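Local coordinates for Tlr1174 protein (Synechococcus elongatus, PDB 2OZT) that converts 2-succinyl-6-hydroxy-2,4-cyclohexadiene-1-carboxylate to 2-succinylbenzoate, a metal-dependent dehydration on the route to phylloquinone, at residues I47-L50 with S55-L58. Numbering follows the deposited sequence.
Sequences IAPL and SETL
The ring of Pro49 packs against the extended backbone from Glu56 to the N of Leu58, and following it atom by atom accounts for most of the contact. Pro49 CB lies 3.9 Å from Glu56 CG and equally near Glu56 O, touching one side chain and the backbone that bears it. CG makes the closest approach across the two segments: Leu58 N is 3.7 Å from Pro49 CG, and the carbonyl carbon of Thr57 is hardly farther, which sets the ring tip against the Thr57-Leu58 peptide. CD, the last ring carbon, meets a methyl, with Pro49 CD 4.3 Å from Leu58 CD1. Leu58 CD1 also stands 4.2 Å from Ile47 O, so the leucine branch also reaches the end of strand 42-47.

Glu56 takes part with its aliphatic portion. CG is anti to the backbone N (chi1 178°) and the chain stays extended (chi2 173°), carrying the carboxylate past Pro49 CB, where Glu56 OE1 comes within 4.0 Å without bonding. The charge is held elsewhere: OE1 accepts from Ala86 N and OE2 from Ala87 N, at the start of helix 85-97, which would probably stabilise it, while the nearby carboxylate of Asp61 would oppose this. On the other segment, Arg28 donates to the carbonyls of Ala48 and Pro49.

Thr57 is the N-cap of helix 58-67, its OG1 bonded to Ala60 N. Apolar and van der Waals contacts thus join the two ends of a strand-loop-helix connection, where the antiparallel sheet gives way to the helices in the N-terminal capping domain of the enolase superfamily.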
loop_
_atom_site.group_PDB
_atom_site.type_symbol
_atom_site.label_atom_id
_atom_site.label_comp_id
_atom_site.label_asym_id
_atom_site.label_seq_id
_atom_site.Cartn_x
_atom_site.Cartn_y
_atom_site.Cartn_z
ATOM N N ILE A 47 7.773 -4.504 11.063
ATOM C CA ILE A 47 6.346 -4.774 11.344
ATOM C C ILE A 47 5.679 -3.443 11.669
ATOM O O ILE A 47 5.970 -2.818 12.695
ATOM C CB ILE A 47 6.209 -5.673 12.588
ATOM C CG1 ILE A 47 7.002 -6.986 12.371
ATOM C CG2 ILE A 47 4.783 -5.967 12.969
ATOM C CD1 ILE A 47 7.096 -7.881 13.623
ATOM N N ALA A 48 4.793 -2.978 10.781
ATOM C CA ALA A 48 4.180 -1.666 10.957
ATOM C C ALA A 48 2.703 -1.665 10.563
ATOM O O ALA A 48 2.347 -1.030 9.570
ATOM C CB ALA A 48 4.954 -0.637 10.107
ATOM N N PRO A 49 1.828 -2.305 11.342
ATOM C CA PRO A 49 0.410 -2.218 11.015
ATOM C C PRO A 49 -0.050 -0.748 11.053
ATOM O O PRO A 49 0.551 0.107 11.758
ATOM C CB PRO A 49 -0.260 -3.025 12.111
ATOM C CG PRO A 49 0.722 -2.959 13.309
ATOM C CD PRO A 49 2.076 -3.041 12.595
ATOM N N LEU A 50 -1.049 -0.435 10.240
ATOM C CA LEU A 50 -1.487 0.949 10.104
ATOM C C LEU A 50 -2.814 1.124 10.861
ATOM O O LEU A 50 -3.763 0.422 10.576
ATOM C CB LEU A 50 -1.645 1.267 8.606
ATOM C CG LEU A 50 -1.927 2.713 8.170
ATOM C CD1 LEU A 50 -0.786 3.635 8.544
ATOM C CD2 LEU A 50 -2.134 2.746 6.662
ATOM N N SER A 55 -7.650 -5.296 11.774
ATOM C CA SER A 55 -7.737 -5.503 13.218
ATOM C C SER A 55 -6.396 -5.634 13.923
ATOM O O SER A 55 -6.352 -5.685 15.159
ATOM C CB SER A 55 -8.565 -6.762 13.530
ATOM O OG SER A 55 -7.990 -7.907 12.915
ATOM N N GLU A 56 -5.307 -5.713 13.159
ATOM C CA GLU A 56 -4.007 -5.911 13.815
ATOM C C GLU A 56 -3.562 -4.609 14.474
ATOM O O GLU A 56 -3.669 -3.505 13.885
ATOM C CB GLU A 56 -2.973 -6.330 12.760
ATOM C CG GLU A 56 -1.566 -6.509 13.311
ATOM C CD GLU A 56 -0.640 -7.090 12.227
ATOM O OE1 GLU A 56 -0.940 -6.855 11.036
ATOM O OE2 GLU A 56 0.400 -7.719 12.576
ATOM N N THR A 57 -3.072 -4.728 15.707
ATOM C CA THR A 57 -2.526 -3.569 16.423
ATOM C C THR A 57 -1.049 -3.782 16.733
ATOM O O THR A 57 -0.596 -4.898 16.886
ATOM C CB THR A 57 -3.253 -3.316 17.772
ATOM O OG1 THR A 57 -3.024 -4.433 18.647
ATOM C CG2 THR A 57 -4.778 -3.094 17.528
ATOM N N LEU A 58 -0.315 -2.687 16.828
ATOM C CA LEU A 58 1.078 -2.778 17.180
ATOM C C LEU A 58 1.193 -3.447 18.542
ATOM O O LEU A 58 2.123 -4.247 18.781
ATOM C CB LEU A 58 1.718 -1.404 17.199
ATOM C CG LEU A 58 3.222 -1.422 17.466
ATOM C CD1 LEU A 58 3.958 -2.228 16.382
ATOM C CD2 LEU A 58 3.779 -0.001 17.555
#